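Local coordinates for Serpin48 (Tenebrio molitor, PDB 3OZQ), which inhibits SPE, a serine protease of insect innate immunity, with high specificity and belongs to the serpin family, at residues E74-K78 against I112-Y117; N86-T90 against K227-S231; A168-N172 against I366-G370. Residues are numbered along the deposited sequence.

Contact 1 of 3, residues E74-K78 against I112-Y117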
# COMPACT_ATOMS: atom_id res chain seq x y z
N GLU A 74 18.00 4.84 8.01
CA GLU A 74 17.70 6.07 7.28
C GLU A 74 18.18 6.02 5.85
O GLU A 74 17.46 6.41 4.93
CB GLU A 74 18.30 7.28 8.00
CG GLU A 74 17.82 7.43 9.42
CD GLU A 74 18.38 8.67 10.07
OE1 GLU A 74 18.05 8.93 11.25
OE2 GLU A 74 19.14 9.40 9.40
N GLY A 75 19.40 5.53 5.65
CA GLY A 75 19.95 5.40 4.31
C GLY A 75 19.12 4.44 3.48
O GLY A 75 18.82 4.71 2.32
N ALA A 76 18.76 3.32 4.09
CA ALA A 76 18.01 2.27 3.42
C ALA A 76 16.66 2.77 2.91
O ALA A 76 16.30 2.55 1.75
CB ALA A 76 17.82 1.09 4.35
N VAL A 77 15.91 3.43 3.79
CA VAL A 77 14.62 4.00 3.41
C VAL A 77 14.78 5.10 2.38
O VAL A 77 13.96 5.28 1.49
CB VAL A 77 13.90 4.57 4.65
CG1 VAL A 77 12.64 5.32 4.22
CG2 VAL A 77 13.56 3.45 5.61
N LYS A 78 15.86 5.86 2.50
CA LYS A 78 16.12 6.95 1.59
C LYS A 78 16.34 6.42 0.18
O LYS A 78 15.89 7.03 -0.79
CB LYS A 78 17.35 7.74 2.06
CG LYS A 78 17.81 8.82 1.11
CD LYS A 78 16.91 10.03 1.13
CE LYS A 78 17.56 11.20 0.40
NZ LYS A 78 18.85 11.62 1.04
N ILE A 112 14.33 15.99 8.66
CA ILE A 112 14.58 14.60 8.35
C ILE A 112 13.36 13.99 7.64
O ILE A 112 13.51 13.12 6.78
CB ILE A 112 14.96 13.80 9.61
CG1 ILE A 112 15.57 12.45 9.22
CG2 ILE A 112 13.77 13.61 10.52
CD1 ILE A 112 16.15 11.69 10.40
N ALA A 113 12.18 14.48 7.99
CA ALA A 113 10.95 14.08 7.31
C ALA A 113 11.07 14.30 5.81
O ALA A 113 10.80 13.40 5.00
CB ALA A 113 9.77 14.87 7.87
N VAL A 114 11.47 15.51 5.45
CA VAL A 114 11.65 15.89 4.05
C VAL A 114 12.85 15.19 3.41
O VAL A 114 12.71 14.52 2.39
CB VAL A 114 11.87 17.41 3.92
CG1 VAL A 114 12.19 17.78 2.48
CG2 VAL A 114 10.65 18.17 4.42
N GLU A 115 14.02 15.36 4.01
CA GLU A 115 15.25 14.87 3.41
C GLU A 115 15.32 13.35 3.26
O GLU A 115 15.82 12.85 2.25
CB GLU A 115 16.47 15.43 4.16
CG GLU A 115 16.70 16.92 3.89
CD GLU A 115 17.63 17.60 4.89
OE1 GLU A 115 18.39 16.91 5.59
OE2 GLU A 115 17.58 18.85 4.97
N VAL A 116 14.82 12.62 4.24
CA VAL A 116 14.98 11.17 4.26
C VAL A 116 13.71 10.37 3.94
O VAL A 116 13.75 9.43 3.16
CB VAL A 116 15.53 10.67 5.60
CG1 VAL A 116 15.51 9.15 5.66
CG2 VAL A 116 16.95 11.21 5.83
N TYR A 117 12.59 10.75 4.57
CA TYR A 117 11.42 9.86 4.60
C TYR A 117 10.27 10.28 3.69
O TYR A 117 9.17 9.73 3.79
CB TYR A 117 10.89 9.73 6.02
CG TYR A 117 11.81 9.03 6.99
CD1 TYR A 117 11.65 7.68 7.28
CD2 TYR A 117 12.82 9.73 7.64
CE1 TYR A 117 12.48 7.05 8.18
CE2 TYR A 117 13.65 9.10 8.53
CZ TYR A 117 13.48 7.77 8.80
OH TYR A 117 14.33 7.15 9.71
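V116 lays its CG1 methyl over the backbone of helix 70-83 at E74, 3.4 Å from E74 O and 4.1 Å from E74 CB. In the serpin fold this helix is helix D and helix 107-115 is helix E, and the contact shows a general way to join two helices: the C-terminal part of one is seated on the flank of the other, largely by apolar groups. E74 O already accepts the helical hydrogen bond from K78 N at 3.0 Å, so the valine methyl rests against a carbonyl whose main polar need is met. The backbones come close here, with K78 CA and V116 CA 5.1 Å apart.

E74 runs along this junction in extended form. Its CB packs on V116 CG1 and its CG lies 3.5 Å from Y117 OH, while a carboxylate oxygen, E74 OE1, is 3.5 Å from the I112 CD1 methyl. Although the CA-to-CB bond of Y117 points away from helix 70-83, the end of the ring comes back to E74 and V77, and V77 CG1 reaches Y117 CD1 at 4.0 Å. This is the buried side of the contact: Y117 also touches A46, L47 and S50 of helix 38-50, while V77 leans on F66.

K78 and E115 form the exposed margin, yet no hydrogen bond spans the two segments. K78 folds across the backbone at E115 so that its CE is just 3.0 Å from E115 O, whereas K78 NZ stands 3.5 Å from that same E115 O at an angle too poor for a hydrogen bond.

Contact 2 of 3, residues N86-T90 against K227-S231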
# COMPACT_ATOMS: atom_id res chain seq x y z
N ASN A 86 10.18 7.25 -11.42
CA ASN A 86 10.69 6.71 -12.67
C ASN A 86 10.22 7.64 -13.78
O ASN A 86 9.42 8.55 -13.54
CB ASN A 86 10.14 5.29 -12.89
CG ASN A 86 10.92 4.49 -13.93
OD1 ASN A 86 10.51 4.38 -15.09
ND2 ASN A 86 12.03 3.89 -13.51
N GLU A 87 10.73 7.42 -14.98
CA GLU A 87 10.23 8.14 -16.14
C GLU A 87 8.93 7.49 -16.55
O GLU A 87 8.01 8.16 -17.02
CB GLU A 87 11.24 8.06 -17.29
CG GLU A 87 12.61 8.62 -16.97
CD GLU A 87 13.57 8.52 -18.14
OE1 GLU A 87 13.50 7.51 -18.89
OE2 GLU A 87 14.38 9.45 -18.31
N GLU A 88 8.86 6.17 -16.36
CA GLU A 88 7.74 5.35 -16.82
C GLU A 88 6.57 5.25 -15.84
O GLU A 88 5.46 4.87 -16.25
CB GLU A 88 8.24 3.94 -17.16
CG GLU A 88 9.35 3.88 -18.20
CD GLU A 88 8.92 4.44 -19.55
OE1 GLU A 88 9.83 4.80 -20.34
OE2 GLU A 88 7.70 4.52 -19.82
N TYR A 89 6.81 5.55 -14.57
CA TYR A 89 5.77 5.40 -13.55
C TYR A 89 6.06 6.21 -12.29
O TYR A 89 7.22 6.47 -11.95
CB TYR A 89 5.60 3.93 -13.16
CG TYR A 89 6.83 3.31 -12.51
CD1 TYR A 89 7.19 3.63 -11.21
CD2 TYR A 89 7.60 2.38 -13.20
CE1 TYR A 89 8.30 3.05 -10.61
CE2 TYR A 89 8.71 1.80 -12.61
CZ TYR A 89 9.05 2.13 -11.33
OH TYR A 89 10.16 1.53 -10.76
N THR A 90 4.99 6.60 -11.58
CA THR A 90 5.14 7.45 -10.40
C THR A 90 4.26 7.04 -9.23
O THR A 90 3.04 6.85 -9.37
CB THR A 90 4.78 8.91 -10.74
OG1 THR A 90 5.21 9.21 -12.07
CG2 THR A 90 5.45 9.86 -9.74
N LYS A 227 5.42 -0.66 -17.77
CA LYS A 227 6.60 -0.03 -18.33
C LYS A 227 7.53 0.42 -17.21
O LYS A 227 7.09 1.01 -16.22
CB LYS A 227 6.21 1.17 -19.19
CG LYS A 227 5.60 0.81 -20.53
CD LYS A 227 5.48 2.05 -21.41
CE LYS A 227 4.86 1.73 -22.76
NZ LYS A 227 3.39 1.49 -22.65
N GLY A 228 8.81 0.11 -17.37
CA GLY A 228 9.83 0.60 -16.46
C GLY A 228 10.22 -0.44 -15.42
O GLY A 228 11.04 -0.16 -14.55
N GLY A 229 9.61 -1.62 -15.50
CA GLY A 229 9.98 -2.70 -14.60
C GLY A 229 9.03 -3.04 -13.46
O GLY A 229 9.17 -4.08 -12.81
N ALA A 230 8.06 -2.17 -13.20
CA ALA A 230 7.04 -2.45 -12.21
C ALA A 230 6.13 -3.58 -12.70
O ALA A 230 6.18 -3.94 -13.89
CB ALA A 230 6.22 -1.21 -11.96
N SER A 231 5.31 -4.14 -11.82
CA SER A 231 4.37 -5.17 -12.26
C SER A 231 3.14 -5.30 -11.36
O SER A 231 3.17 -4.90 -10.20
CB SER A 231 5.08 -6.52 -12.39
OG SER A 231 5.42 -7.04 -11.12
O HOH W 1 4.75 2.23 -16.02
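N86, in the link between helix 70-83 and strand 90-100, forms an Asx turn: its OD1 accepts a hydrogen bond from E88 N at 2.7 Å, and N86 N is bonded to Y89 O at 3.1 Å. The turn faces the connection of a beta-hairpin, the one between strands 219-225 and 231-237, known in serpins as strands 2 and 3 of sheet B. The example illustrates how two loops can be fitted together without a direct hydrogen bond between them.

The CA-to-CB bond of E88 points toward the hairpin. E88 CB is 3.3 Å from K227 O and E88 CG 3.7 Å from G228 CA. Glycine suits that place twice over: a beta carbon would collide with E88 CB and N86 OD1, and the positive phi of 99° would press it against the preceding carbonyl. E88 OE2 lies 3.7 Å from K227 CD; the K227 amino group is turned away, and NZ is hydrogen-bonded to W175 O. A water bridges the loops, donating hydrogen bonds to E88 O at 2.7 Å and K227 O at 2.6 Å.

Y89 inserts its ring next; T90 after it pairs its backbone with N172. Two carbonyl oxygens line the ring edge, K227 O at 3.4 Å from Y89 CD2 and G228 O at 3.6 Å from Y89 CE2, while V362 and A173 also touch this side chain. Over one face lies A230 in a CH-pi contact, its CB 4.3 Å from the centroid of the Y89 ring and 25° off the normal.

Contact 3 of 3, residues A168-N172 against I366-G370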
# COMPACT_ATOMS: atom_id res chain seq x y z
N ALA A 168 -1.44 9.21 2.57
CA ALA A 168 -2.28 9.11 1.40
C ALA A 168 -1.40 8.82 0.20
O ALA A 168 -0.34 9.43 0.05
CB ALA A 168 -3.01 10.38 1.16
N LEU A 169 -1.83 7.89 -0.65
CA LEU A 169 -1.06 7.58 -1.85
C LEU A 169 -1.86 6.89 -2.94
O LEU A 169 -2.97 6.41 -2.73
CB LEU A 169 0.20 6.74 -1.55
CG LEU A 169 0.28 5.53 -0.60
CD1 LEU A 169 -1.04 4.95 -0.17
CD2 LEU A 169 1.24 4.41 -1.10
N TYR A 170 -1.24 6.85 -4.11
CA TYR A 170 -1.79 6.16 -5.26
C TYR A 170 -0.66 6.05 -6.27
O TYR A 170 0.30 6.83 -6.23
CB TYR A 170 -2.99 6.91 -5.84
CG TYR A 170 -2.65 8.19 -6.56
CD1 TYR A 170 -2.40 8.20 -7.93
CD2 TYR A 170 -2.59 9.41 -5.88
CE1 TYR A 170 -2.09 9.37 -8.60
CE2 TYR A 170 -2.28 10.59 -6.53
CZ TYR A 170 -2.04 10.57 -7.90
OH TYR A 170 -1.73 11.73 -8.57
N PHE A 171 -0.79 5.09 -7.18
CA PHE A 171 0.26 4.72 -8.11
C PHE A 171 -0.20 5.00 -9.53
O PHE A 171 -1.38 4.86 -9.85
CB PHE A 171 0.55 3.23 -7.97
CG PHE A 171 1.79 2.77 -8.68
CD1 PHE A 171 3.03 3.29 -8.34
CD2 PHE A 171 1.73 1.81 -9.69
CE1 PHE A 171 4.18 2.86 -8.99
CE2 PHE A 171 2.88 1.38 -10.34
CZ PHE A 171 4.11 1.90 -9.98
N ASN A 172 0.74 5.40 -10.38
CA ASN A 172 0.45 5.63 -11.78
C ASN A 172 1.45 4.91 -12.67
O ASN A 172 2.66 5.15 -12.59
CB ASN A 172 0.47 7.13 -12.08
CG ASN A 172 0.38 7.43 -13.56
OD1 ASN A 172 -0.72 7.60 -14.10
ND2 ASN A 172 1.53 7.49 -14.22
N ILE A 366 7.20 -5.20 -2.93
CA ILE A 366 5.76 -4.99 -2.92
C ILE A 366 5.38 -3.58 -2.43
O ILE A 366 5.73 -3.18 -1.33
CB ILE A 366 5.05 -6.05 -2.06
CG1 ILE A 366 5.28 -7.44 -2.65
CG2 ILE A 366 3.53 -5.75 -1.97
CD1 ILE A 366 4.70 -8.56 -1.84
N LEU A 367 4.67 -2.84 -3.28
CA LEU A 367 4.22 -1.49 -2.99
C LEU A 367 2.77 -1.41 -2.51
O LEU A 367 2.43 -0.61 -1.64
CB LEU A 367 4.38 -0.61 -4.23
CG LEU A 367 5.63 0.27 -4.28
CD1 LEU A 367 6.89 -0.59 -4.17
CD2 LEU A 367 5.64 1.15 -5.52
N PHE A 368 1.92 -2.24 -3.10
CA PHE A 368 0.50 -2.28 -2.79
C PHE A 368 0.05 -3.72 -2.82
O PHE A 368 0.58 -4.52 -3.58
CB PHE A 368 -0.31 -1.54 -3.86
CG PHE A 368 -0.29 -0.04 -3.74
CD1 PHE A 368 -1.14 0.60 -2.86
CD2 PHE A 368 0.55 0.72 -4.54
CE1 PHE A 368 -1.16 1.99 -2.76
CE2 PHE A 368 0.55 2.11 -4.44
CZ PHE A 368 -0.31 2.74 -3.55
N ALA A 369 -0.92 -4.06 -1.98
CA ALA A 369 -1.54 -5.37 -2.02
C ALA A 369 -3.04 -5.21 -1.74
O ALA A 369 -3.45 -4.22 -1.14
CB ALA A 369 -0.90 -6.29 -1.03
N GLY A 370 -3.84 -6.16 -2.18
CA GLY A 370 -5.26 -6.06 -1.94
C GLY A 370 -6.02 -7.22 -2.55
O GLY A 370 -5.44 -8.22 -2.97
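F368, F171 and L169 carry most of this contact, in which strand 163-174 of serpin sheet A lies over strand 365-372 of sheet B. The short segments cross at 100° with their axes 8.8 Å apart, the nearly orthogonal face-to-face packing of two beta layers. F368 projects into the gap between L169 and F171: its CZ meets L169 CD2 at 3.3 Å, and its CE2 lies 3.7 Å from F171 CB. The F171 ring reaches further along, with CE1 4.1 Å from L367 CD2. A classic beta bulge, in which L367 and F368 both face I360, lets these consecutive residues point toward sheet A. Between L169 and F171, Y170 points its CA-to-CB bond away, and its OH is hydrogen-bonded to OE1 of Q145. S37 and L91 help to enclose F368.

The strand backbones pair within their own sheets, L169 with K316 and L367 with I360. Between the segments apolar side chains meet without a hydrogen bond, so no directional bond fixes one strand against the other here.

In the fold
Contacts 2 and 3 form one continuous region, their centres about 13 Å apart: T90 O lies 2.9 Å from N172 N, a probable hydrogen bond within sheet A, and Y89 CD1 is 3.7 Å from F171 CZ. The loop preceding strand 90-100 thus extends the apolar layer between sheets A and B. Contact 1 touches neither, with centres about 22 Å from contact 2 and 19 Å from contact 3 and nearest atoms about 12 and 10 Å away, although helix 70-83 leads to contact 2. None includes the reactive-centre loop, which in serpins runs between strands 310-321 and 348-351; strand 163-174 pairs with 310-321 and, antiparallel, with 325-326 at the start of that connection, where Y170 touches E327.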